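Long-range contacts in AlyGC (Glaciecola chathamensis, PDB 5GKD), which cleaves alginate as a polysaccharide lyase of family 6, probably by beta-elimination at a site close to a bound calcium ion: residues Ser560-Asp565 with Thr586-Arg591; Phe366-Leu371 with Gly382-Asp387; Val36-Lys41 with Leu66-Glu71; Asn697-Thr702 with Ser721-Leu726. One frame throughout, in Å; residues are numbered along the deposited sequence.

In the fold
AlyGC carries its coils of parallel strands in two stacks, and the four contacts each join successive coils. Interactions 3 and 2 belong to the N-terminal, chondroitinase B-like stack and lie towards its two ends, their centres about 54 Å apart. Strands 35-41 and 65-69 of interaction 3 begin the row of parallel strands that further on includes 214-219; that strand starts at Glu214, which meets both the calcium and the carbonate ion. Interactions 1 and 4 lie in the C-terminal stack, about 25 Å apart between centres and about 15 Å between nearest atoms. None of the four contains a residue of the calcium or carbonate site.

Interaction 1: Ser560-Asp565 with Thr586-Arg591; sequences SYHFFD and TGDLFR
Asp565 OD1 is gripped by two cations: Arg591 NE, 2.8 Å away in a salt bridge across the strands, and Lys594 NZ, which lies beyond the contact. The arginine nitrogen reaches this oxygen from above the carboxylate plane, while a water spans Asp565 OD2 and Arg591 NH2. On the same guanidinium, NH1 meets Asp588 OD2 at 2.9 Å, with the oxygen in the guanidinium plane. A bend at chi3 (66°) sets NE where the group can lie flat on His562, the two centres 3.8 Å apart and the planes at 13°. Arg591 CD packs over the same face of the imidazole. His562 ND1, at the ring edge, accepts Asp588 N at 3.0 Å, in the ring plane.

Before the strands begin, Thr586 OG1, which is also hydrogen-bonded to Asn558 O, accepts Tyr561 N at 2.9 Å, and Gly587 N turns to Tyr561 O. Farther along, backbone bonds join Phe563 N to Asp588 O and Arg591 N to Phe564 O as the chains settle into parallel pairing. The other side is apolar: the edge of Phe563 meets the face of Phe590, Phe563 CE2 lying 3.9 Å from Phe590 CZ. Phe564 CB touches Phe590 CD1 at 3.6 Å. Ile575 and Val577 of strand 572-578 touch Phe590.

Since ND1 serves as an acceptor, the imidazole is probably neutral, which would suit the arginine cation on its face, itself balanced by two carboxylates.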
# COMPACT_ATOMS: atom_id res chain seq x y z
N SER A 560 1.45 -12.36 15.93
CA SER A 560 1.08 -11.89 14.59
C SER A 560 2.06 -12.37 13.53
O SER A 560 2.44 -11.63 12.63
CB SER A 560 0.95 -10.37 14.55
OG SER A 560 -0.02 -9.91 15.47
N TYR A 561 2.47 -13.63 13.62
CA TYR A 561 3.33 -14.24 12.61
C TYR A 561 2.41 -14.96 11.63
O TYR A 561 1.94 -16.06 11.90
CB TYR A 561 4.31 -15.21 13.25
CG TYR A 561 5.48 -15.63 12.39
CD1 TYR A 561 5.41 -15.58 11.00
CD2 TYR A 561 6.66 -16.07 12.97
CE1 TYR A 561 6.49 -15.97 10.23
CE2 TYR A 561 7.74 -16.45 12.21
CZ TYR A 561 7.65 -16.40 10.84
OH TYR A 561 8.73 -16.79 10.09
N HIS A 562 2.16 -14.32 10.49
CA HIS A 562 1.22 -14.82 9.50
C HIS A 562 1.90 -15.76 8.52
O HIS A 562 3.08 -15.63 8.22
CB HIS A 562 0.58 -13.67 8.74
CG HIS A 562 0.12 -12.56 9.63
ND1 HIS A 562 -0.91 -12.72 10.53
CD2 HIS A 562 0.54 -11.29 9.76
CE1 HIS A 562 -1.09 -11.59 11.19
NE2 HIS A 562 -0.23 -10.71 10.74
N PHE A 563 1.12 -16.71 8.01
CA PHE A 563 1.66 -17.57 6.96
C PHE A 563 1.65 -16.86 5.60
O PHE A 563 2.67 -16.86 4.90
CB PHE A 563 0.87 -18.88 6.89
CG PHE A 563 1.28 -19.74 5.75
CD1 PHE A 563 2.45 -20.48 5.80
CD2 PHE A 563 0.51 -19.80 4.61
CE1 PHE A 563 2.84 -21.26 4.73
CE2 PHE A 563 0.88 -20.58 3.54
CZ PHE A 563 2.05 -21.31 3.60
N PHE A 564 0.51 -16.27 5.20
CA PHE A 564 0.42 -15.59 3.92
C PHE A 564 -0.28 -14.25 4.08
O PHE A 564 -1.41 -14.20 4.58
CB PHE A 564 -0.31 -16.42 2.85
CG PHE A 564 -0.34 -15.75 1.50
CD1 PHE A 564 0.72 -15.86 0.63
CD2 PHE A 564 -1.42 -14.95 1.13
CE1 PHE A 564 0.72 -15.21 -0.60
CE2 PHE A 564 -1.44 -14.31 -0.10
CZ PHE A 564 -0.37 -14.44 -0.96
N ASP A 565 0.35 -13.19 3.59
CA ASP A 565 -0.15 -11.82 3.72
C ASP A 565 -0.23 -11.20 2.33
O ASP A 565 0.79 -10.91 1.72
CB ASP A 565 0.76 -11.00 4.64
CG ASP A 565 0.13 -9.66 5.05
OD1 ASP A 565 -1.11 -9.58 5.17
OD2 ASP A 565 0.87 -8.69 5.27
N THR A 586 1.02 -17.95 15.18
CA THR A 586 0.35 -16.92 15.96
C THR A 586 -0.49 -15.96 15.13
O THR A 586 -1.41 -15.35 15.66
CB THR A 586 1.37 -16.11 16.77
OG1 THR A 586 2.31 -15.50 15.87
CG2 THR A 586 2.11 -16.99 17.76
N GLY A 587 -0.19 -15.80 13.84
CA GLY A 587 -0.95 -14.92 12.98
C GLY A 587 -2.11 -15.63 12.32
O GLY A 587 -2.63 -16.64 12.81
N ASP A 588 -2.54 -15.09 11.19
CA ASP A 588 -3.50 -15.78 10.33
C ASP A 588 -2.77 -16.67 9.34
O ASP A 588 -1.57 -16.53 9.10
CB ASP A 588 -4.36 -14.79 9.56
CG ASP A 588 -5.06 -13.79 10.46
OD1 ASP A 588 -5.82 -14.19 11.36
OD2 ASP A 588 -4.83 -12.59 10.27
N LEU A 589 -3.53 -17.61 8.76
CA LEU A 589 -3.02 -18.43 7.67
C LEU A 589 -3.01 -17.65 6.36
O LEU A 589 -1.95 -17.41 5.77
CB LEU A 589 -3.86 -19.69 7.54
CG LEU A 589 -3.28 -21.10 7.63
CD1 LEU A 589 -3.77 -21.94 6.46
CD2 LEU A 589 -1.77 -21.13 7.74
N PHE A 590 -4.19 -17.23 5.88
CA PHE A 590 -4.31 -16.48 4.64
C PHE A 590 -5.03 -15.17 4.91
O PHE A 590 -6.19 -15.16 5.35
CB PHE A 590 -5.04 -17.30 3.56
CG PHE A 590 -4.23 -18.46 3.04
CD1 PHE A 590 -3.31 -18.28 2.04
CD2 PHE A 590 -4.37 -19.72 3.59
CE1 PHE A 590 -2.56 -19.33 1.58
CE2 PHE A 590 -3.64 -20.78 3.13
CZ PHE A 590 -2.73 -20.58 2.11
N ARG A 591 -4.35 -14.06 4.65
CA ARG A 591 -4.90 -12.73 4.84
C ARG A 591 -5.28 -12.18 3.47
O ARG A 591 -4.44 -11.67 2.73
CB ARG A 591 -3.89 -11.84 5.56
CG ARG A 591 -3.74 -12.22 7.03
CD ARG A 591 -2.41 -11.79 7.61
NE ARG A 591 -2.26 -10.34 7.66
CZ ARG A 591 -2.86 -9.56 8.54
NH1 ARG A 591 -3.68 -10.09 9.44
NH2 ARG A 591 -2.66 -8.25 8.52
O HOH W 1 -0.83 -13.18 17.33
O HOH W 2 -0.45 -6.92 6.95

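Interaction 2: Phe366-Leu371 with Gly382-Asp387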
# COMPACT_ATOMS: atom_id res chain seq x y z
N PHE A 366 -43.42 -17.38 -26.27
CA PHE A 366 -42.57 -18.38 -26.88
C PHE A 366 -43.35 -19.06 -28.00
O PHE A 366 -44.51 -19.43 -27.81
CB PHE A 366 -42.14 -19.42 -25.83
CG PHE A 366 -41.36 -18.84 -24.67
CD1 PHE A 366 -42.01 -18.30 -23.58
CD2 PHE A 366 -39.97 -18.83 -24.69
CE1 PHE A 366 -41.30 -17.77 -22.51
CE2 PHE A 366 -39.25 -18.30 -23.63
CZ PHE A 366 -39.91 -17.77 -22.54
N LYS A 367 -42.71 -19.23 -29.15
CA LYS A 367 -43.34 -19.87 -30.29
C LYS A 367 -42.28 -20.59 -31.12
O LYS A 367 -41.21 -20.05 -31.36
CB LYS A 367 -44.04 -18.84 -31.17
CG LYS A 367 -45.49 -19.05 -31.30
CD LYS A 367 -46.15 -17.79 -31.79
CE LYS A 367 -47.58 -18.10 -32.24
NZ LYS A 367 -48.41 -18.84 -31.23
N ASP A 368 -42.60 -21.82 -31.52
CA ASP A 368 -41.77 -22.54 -32.50
C ASP A 368 -40.32 -22.67 -32.06
O ASP A 368 -39.41 -22.48 -32.86
CB ASP A 368 -41.86 -21.88 -33.88
CG ASP A 368 -43.26 -21.89 -34.43
OD1 ASP A 368 -43.97 -22.90 -34.23
OD2 ASP A 368 -43.67 -20.88 -35.06
N ASN A 369 -40.08 -22.99 -30.79
CA ASN A 369 -38.73 -23.33 -30.35
C ASN A 369 -38.58 -24.85 -30.27
O ASN A 369 -39.51 -25.54 -29.85
CB ASN A 369 -38.42 -22.70 -28.99
CG ASN A 369 -38.52 -21.20 -29.02
OD1 ASN A 369 -37.67 -20.52 -29.61
ND2 ASN A 369 -39.56 -20.66 -28.41
N LEU A 370 -37.42 -25.35 -30.69
CA LEU A 370 -37.17 -26.78 -30.79
C LEU A 370 -36.15 -27.21 -29.76
O LEU A 370 -35.08 -26.59 -29.62
CB LEU A 370 -36.69 -27.18 -32.19
CG LEU A 370 -36.57 -28.69 -32.42
CD1 LEU A 370 -37.95 -29.35 -32.34
CD2 LEU A 370 -35.92 -29.03 -33.75
N LEU A 371 -36.47 -28.29 -29.05
CA LEU A 371 -35.68 -28.90 -28.00
C LEU A 371 -35.40 -30.34 -28.38
O LEU A 371 -36.26 -31.00 -28.97
CB LEU A 371 -36.46 -28.91 -26.69
CG LEU A 371 -36.06 -28.23 -25.39
CD1 LEU A 371 -37.03 -28.67 -24.31
CD2 LEU A 371 -34.64 -28.56 -25.02
N GLY A 382 -44.88 -23.41 -26.57
CA GLY A 382 -43.86 -22.73 -27.34
C GLY A 382 -42.59 -23.51 -27.52
O GLY A 382 -41.66 -23.01 -28.18
N PHE A 383 -42.49 -24.70 -26.95
CA PHE A 383 -41.34 -25.57 -27.14
C PHE A 383 -41.83 -26.94 -27.58
O PHE A 383 -42.71 -27.52 -26.95
CB PHE A 383 -40.51 -25.69 -25.85
CG PHE A 383 -39.77 -24.43 -25.48
CD1 PHE A 383 -40.41 -23.38 -24.83
CD2 PHE A 383 -38.42 -24.30 -25.76
CE1 PHE A 383 -39.72 -22.24 -24.47
CE2 PHE A 383 -37.72 -23.15 -25.41
CZ PHE A 383 -38.37 -22.12 -24.77
N GLU A 384 -41.29 -27.45 -28.68
CA GLU A 384 -41.59 -28.80 -29.08
C GLU A 384 -40.31 -29.62 -29.01
O GLU A 384 -39.20 -29.09 -29.11
CB GLU A 384 -42.16 -28.87 -30.50
CG GLU A 384 -41.45 -27.93 -31.49
CD GLU A 384 -42.19 -27.74 -32.79
OE1 GLU A 384 -42.51 -28.72 -33.47
OE2 GLU A 384 -42.50 -26.60 -33.03
N GLN A 385 -40.48 -30.91 -28.85
CA GLN A 385 -39.36 -31.81 -28.67
C GLN A 385 -39.25 -32.75 -29.85
O GLN A 385 -40.25 -33.17 -30.43
CB GLN A 385 -39.52 -32.60 -27.39
CG GLN A 385 -39.51 -31.73 -26.16
CD GLN A 385 -39.58 -32.56 -24.91
OE1 GLN A 385 -40.65 -32.81 -24.38
NE2 GLN A 385 -38.42 -33.02 -24.44
N ALA A 386 -38.01 -33.08 -30.21
CA ALA A 386 -37.78 -33.97 -31.34
C ALA A 386 -36.48 -34.72 -31.14
O ALA A 386 -35.62 -34.33 -30.35
CB ALA A 386 -37.75 -33.20 -32.67
N ASP A 387 -36.35 -35.81 -31.89
CA ASP A 387 -35.09 -36.53 -31.97
C ASP A 387 -34.13 -35.72 -32.82
O ASP A 387 -34.27 -35.65 -34.04
CB ASP A 387 -35.33 -37.92 -32.57
CG ASP A 387 -34.12 -38.81 -32.47
OD1 ASP A 387 -33.05 -38.30 -32.09
OD2 ASP A 387 -34.24 -40.01 -32.77
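Gly382 O takes two N-H groups from one residue, the backbone N of Asn369 at 3.1 Å and its side-chain ND2 at 3.2 Å, which approach from opposite faces of the carbonyl plane. With Asn369 CG beside the backbone N (chi1 -60°), both nitrogens can turn to the one carbonyl. Asn369 CB packs over a face of the Phe383 ring, 3.6 Å from CD2. Phe383 CE1 comes to 3.4 Å from Phe366 CD2, the two rings being inclined to each other by 41°.

From Asn369 onward the strands pair in parallel: Glu384 N donates to Asn369 O at 2.9 Å, Leu371 N to Glu384 O at 2.8 Å and Ala386 N to Leu371 O at 3.0 Å. On the face carrying Leu370, its CD1 rests on Ala386 CB, 3.9 Å away.

The next shell fixes the amide: ND2 of Asn369 also donates to Met341 O, and OD1 accepts Asn344 N, both from strand 339-347 of the preceding coil. Phe324 meets Phe366 edge-to-face. Parallel pairing from coil to coil, with a buried asparagine bridging backbones at a turn, is characteristic of the right-handed parallel beta-helix of pectate lyase-like enzymes.

Interaction 3: Val36-Lys41 with Leu66-Glu71. With PO4 (phosphate ion), chain I.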
# COMPACT_ATOMS: atom_id res chain seq x y z
N VAL A 36 2.48 11.19 -29.18
CA VAL A 36 2.24 11.55 -30.57
C VAL A 36 0.93 12.32 -30.67
O VAL A 36 -0.12 11.81 -30.25
CB VAL A 36 2.20 10.31 -31.47
CG1 VAL A 36 1.90 10.70 -32.91
CG2 VAL A 36 3.50 9.52 -31.36
N LEU A 37 0.97 13.53 -31.21
CA LEU A 37 -0.23 14.28 -31.56
C LEU A 37 -0.25 14.38 -33.07
O LEU A 37 0.54 15.13 -33.66
CB LEU A 37 -0.26 15.66 -30.90
CG LEU A 37 -1.41 16.59 -31.32
CD1 LEU A 37 -2.75 15.91 -31.14
CD2 LEU A 37 -1.38 17.92 -30.56
N PHE A 38 -1.12 13.59 -33.70
CA PHE A 38 -1.27 13.51 -35.14
C PHE A 38 -2.46 14.38 -35.50
O PHE A 38 -3.60 13.92 -35.53
CB PHE A 38 -1.46 12.07 -35.60
CG PHE A 38 -1.44 11.90 -37.09
CD1 PHE A 38 -0.57 12.62 -37.87
CD2 PHE A 38 -2.26 10.98 -37.70
CE1 PHE A 38 -0.54 12.44 -39.24
CE2 PHE A 38 -2.23 10.79 -39.07
CZ PHE A 38 -1.38 11.52 -39.83
N GLU A 39 -2.20 15.65 -35.76
CA GLU A 39 -3.23 16.65 -35.99
C GLU A 39 -2.98 17.25 -37.36
O GLU A 39 -2.01 17.99 -37.55
CB GLU A 39 -3.23 17.72 -34.90
CG GLU A 39 -4.17 18.88 -35.20
CD GLU A 39 -4.42 19.75 -34.00
OE1 GLU A 39 -5.54 20.30 -33.89
OE2 GLU A 39 -3.50 19.89 -33.17
N ALA A 40 -3.86 16.91 -38.29
CA ALA A 40 -3.72 17.28 -39.69
C ALA A 40 -5.08 17.17 -40.35
O ALA A 40 -6.06 16.73 -39.74
CB ALA A 40 -2.69 16.39 -40.39
N LYS A 41 -5.14 17.57 -41.61
CA LYS A 41 -6.38 17.52 -42.37
C LYS A 41 -6.07 16.93 -43.73
O LYS A 41 -5.59 17.62 -44.63
CB LYS A 41 -7.01 18.89 -42.49
CG LYS A 41 -7.38 19.48 -41.14
CD LYS A 41 -8.90 19.53 -40.88
CE LYS A 41 -9.25 20.16 -39.55
NZ LYS A 41 -8.70 21.52 -39.39
N LEU A 66 -0.91 8.25 -28.32
CA LEU A 66 -1.27 8.72 -29.65
C LEU A 66 -2.60 9.45 -29.61
O LEU A 66 -3.57 8.94 -29.04
CB LEU A 66 -1.33 7.56 -30.65
CG LEU A 66 -1.96 7.82 -32.03
CD1 LEU A 66 -1.20 8.87 -32.80
CD2 LEU A 66 -2.06 6.53 -32.82
N ARG A 67 -2.64 10.63 -30.20
CA ARG A 67 -3.88 11.39 -30.36
C ARG A 67 -4.04 11.74 -31.83
O ARG A 67 -3.08 12.17 -32.47
CB ARG A 67 -3.88 12.65 -29.49
CG ARG A 67 -4.05 12.37 -28.00
CD ARG A 67 -3.96 13.62 -27.16
NE ARG A 67 -2.63 14.22 -27.23
CZ ARG A 67 -2.35 15.49 -26.95
NH1 ARG A 67 -3.32 16.34 -26.59
NH2 ARG A 67 -1.10 15.92 -27.05
N LEU A 68 -5.23 11.50 -32.36
CA LEU A 68 -5.61 11.94 -33.70
C LEU A 68 -6.52 13.15 -33.60
O LEU A 68 -7.40 13.19 -32.74
CB LEU A 68 -6.34 10.84 -34.48
CG LEU A 68 -5.54 9.63 -34.96
CD1 LEU A 68 -5.30 8.66 -33.80
CD2 LEU A 68 -6.23 8.93 -36.13
N ALA A 69 -6.31 14.13 -34.47
CA ALA A 69 -7.14 15.33 -34.46
C ALA A 69 -7.26 15.88 -35.87
O ALA A 69 -6.26 15.97 -36.58
CB ALA A 69 -6.56 16.39 -33.51
N GLY A 70 -8.47 16.24 -36.29
CA GLY A 70 -8.68 16.66 -37.66
C GLY A 70 -9.55 15.70 -38.45
O GLY A 70 -10.54 15.20 -37.93
N GLU A 71 -9.20 15.40 -39.69
CA GLU A 71 -10.03 14.49 -40.46
C GLU A 71 -9.21 13.86 -41.58
O GLU A 71 -8.17 14.38 -41.98
CB GLU A 71 -11.26 15.21 -41.05
CG GLU A 71 -10.95 16.52 -41.72
CD GLU A 71 -12.16 17.11 -42.43
OE1 GLU A 71 -13.29 16.72 -42.10
OE2 GLU A 71 -11.97 17.94 -43.34
P PO4 I . -1.67 19.53 -26.01
O1 PO4 I . -0.63 18.45 -26.13
O2 PO4 I . -1.20 20.78 -26.72
O3 PO4 I . -2.99 19.10 -26.61
O4 PO4 I . -1.87 19.82 -24.54
O HOH W 3 -0.33 12.67 -27.60
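Val36-Lys41 and Leu66-Glu71 are equivalent strands on successive coils of the N-terminal parallel beta-helix, the fold of the pectate lyase-like clan, and they run side by side at only 14° to each other.

Backbone bonds pass back and forth between them. Arg67 N donates to Val36 O at 2.8 Å, Phe38 N to Arg67 O at 2.7 Å, then Ala69 N to Phe38 O and Ala40 N to Ala69 O. The last, Glu71 N to Ala40 O, is weak at 3.4 Å, where the segment 66-71 turns a corner at Gly70.

Apolar packing fills the face with Val36, Phe38, Leu66 and Leu68. Val36 CG1, anti to the backbone N (chi1 178°), meets Leu66 CD1 at 3.6 Å. Leu50 of strand 48-52 and Val75 of strand 73-81 cover this side, and Tyr11 and Leu15 of helix 8-17 also touch Phe38.

The other face is more polar. Glu39 lays CB and CG on the methyl of Ala69 and sends OE2 to a salt bridge with Arg95. Leu37 CD1 sits over the centre of the Arg67 guanidinium, whose NE holds a water. A phosphate, probably from the crystallisation liquor, lies at the guanidinium edge and is shared with Arg95: Arg67 NH1 bonds its O3 at 2.8 Å and Arg67 NH2 its O1 at 2.7 Å.

Interaction 4: Asn697-Thr702 with Ser721-Leu726; sequences NVFEGT and SGNTVL
The last turn of the C-terminal parallel beta-helix closes here, Asn697-Thr702 taking the final residues Ser721-Leu726 alongside. Asn723 OD1 accepts two donors of Asn697: the backbone N at 2.6 Å, lying in the carbonyl plane, and ND2 at 3.1 Å, tilted 34° from that plane. The two asparagine side chains lie side by side and point the same way, each with CG anti to its carbonyl carbon, the amide planes 37° apart. Asn723 ND2 in turn donates to Val694 O. One coil back the pattern recurs, with Asn697 OD1 bonded to Asn673 ND2 and Asn697 ND2 to Met670 O, so that an asparagine run steps from coil to coil, a known feature of parallel beta-helices.

The edge of the Phe699 ring meets the Asn723 amide, Phe699 CE2 lying 3.7 Å from Asn723 CG, with the ring and amide planes at 76°. Backbone bonds carry the pairing onward: Thr724 N to Asn697 O at 3.0 Å, Phe699 N to Thr724 O at 2.7 Å and, at the chain terminus, Leu726 N to Phe699 O at 2.7 Å, the last from above the carbonyl plane. Leu726 folds its CD2 back to Gly701 N at 3.2 Å.

On the flank of 697-702 away from the terminus lies strand 667-676, whose Asn673 and Phe675 pair with the backbone of Val698; Phe675 also meets the Phe699 ring, and Pro705 of the following loop touches the Phe699 ring too.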
# COMPACT_ATOMS: atom_id res chain seq x y z
N ASN A 697 -19.71 -31.76 7.91
CA ASN A 697 -18.61 -31.38 8.79
C ASN A 697 -18.87 -31.82 10.23
O ASN A 697 -20.01 -32.07 10.63
CB ASN A 697 -18.38 -29.86 8.74
CG ASN A 697 -18.17 -29.34 7.32
OD1 ASN A 697 -17.05 -29.35 6.80
ND2 ASN A 697 -19.26 -28.89 6.67
N VAL A 698 -17.80 -31.92 11.00
CA VAL A 698 -17.88 -32.12 12.44
C VAL A 698 -17.45 -30.84 13.13
O VAL A 698 -16.32 -30.37 12.92
CB VAL A 698 -17.03 -33.31 12.90
CG1 VAL A 698 -17.04 -33.40 14.40
CG2 VAL A 698 -17.52 -34.61 12.27
N PHE A 699 -18.31 -30.30 13.98
CA PHE A 699 -17.98 -29.14 14.81
C PHE A 699 -17.95 -29.59 16.27
O PHE A 699 -18.94 -29.45 17.00
CB PHE A 699 -18.99 -27.99 14.58
CG PHE A 699 -19.04 -27.49 13.17
CD1 PHE A 699 -18.04 -26.69 12.67
CD2 PHE A 699 -20.09 -27.85 12.33
CE1 PHE A 699 -18.08 -26.25 11.36
CE2 PHE A 699 -20.14 -27.39 11.02
CZ PHE A 699 -19.12 -26.60 10.54
N GLU A 700 -16.81 -30.10 16.71
CA GLU A 700 -16.65 -30.60 18.07
C GLU A 700 -15.92 -29.56 18.92
O GLU A 700 -14.76 -29.24 18.65
CB GLU A 700 -15.90 -31.92 18.11
CG GLU A 700 -15.65 -32.38 19.55
CD GLU A 700 -15.32 -33.85 19.66
OE1 GLU A 700 -15.47 -34.57 18.66
OE2 GLU A 700 -14.91 -34.28 20.76
N GLY A 701 -16.60 -29.06 19.94
CA GLY A 701 -16.06 -27.94 20.68
C GLY A 701 -15.95 -26.67 19.87
O GLY A 701 -15.15 -25.80 20.22
N THR A 702 -16.73 -26.55 18.80
CA THR A 702 -16.72 -25.39 17.92
C THR A 702 -18.16 -24.96 17.69
O THR A 702 -19.00 -25.79 17.30
CB THR A 702 -16.06 -25.73 16.57
OG1 THR A 702 -14.72 -26.18 16.77
CG2 THR A 702 -16.08 -24.50 15.63
N SER A 721 -26.30 -27.91 6.56
CA SER A 721 -26.99 -29.04 7.16
C SER A 721 -26.12 -30.28 7.05
O SER A 721 -25.12 -30.31 6.33
CB SER A 721 -28.34 -29.27 6.49
OG SER A 721 -28.12 -29.64 5.14
N GLY A 722 -26.55 -31.33 7.75
CA GLY A 722 -25.82 -32.58 7.71
C GLY A 722 -24.52 -32.52 8.46
O GLY A 722 -23.60 -33.28 8.16
N ASN A 723 -24.43 -31.65 9.45
CA ASN A 723 -23.23 -31.48 10.26
C ASN A 723 -23.47 -31.99 11.67
O ASN A 723 -24.56 -31.83 12.23
CB ASN A 723 -22.81 -30.01 10.31
CG ASN A 723 -22.49 -29.45 8.95
OD1 ASN A 723 -21.65 -29.99 8.22
ND2 ASN A 723 -23.17 -28.39 8.57
N THR A 724 -22.44 -32.60 12.25
CA THR A 724 -22.45 -33.04 13.63
C THR A 724 -21.90 -31.93 14.52
O THR A 724 -20.75 -31.51 14.35
CB THR A 724 -21.61 -34.31 13.79
OG1 THR A 724 -21.84 -35.18 12.69
CG2 THR A 724 -21.93 -35.01 15.11
N VAL A 725 -22.73 -31.45 15.44
CA VAL A 725 -22.33 -30.42 16.39
C VAL A 725 -22.07 -31.09 17.74
O VAL A 725 -22.99 -31.60 18.38
CB VAL A 725 -23.39 -29.32 16.49
CG1 VAL A 725 -23.04 -28.35 17.60
CG2 VAL A 725 -23.50 -28.61 15.16
N LEU A 726 -20.80 -31.07 18.16
CA LEU A 726 -20.29 -31.77 19.34
C LEU A 726 -20.49 -33.28 19.24
O LEU A 726 -19.63 -33.99 18.71
CB LEU A 726 -20.93 -31.24 20.62
CG LEU A 726 -20.14 -30.19 21.40
CD1 LEU A 726 -18.94 -30.82 22.08
CD2 LEU A 726 -19.71 -29.03 20.50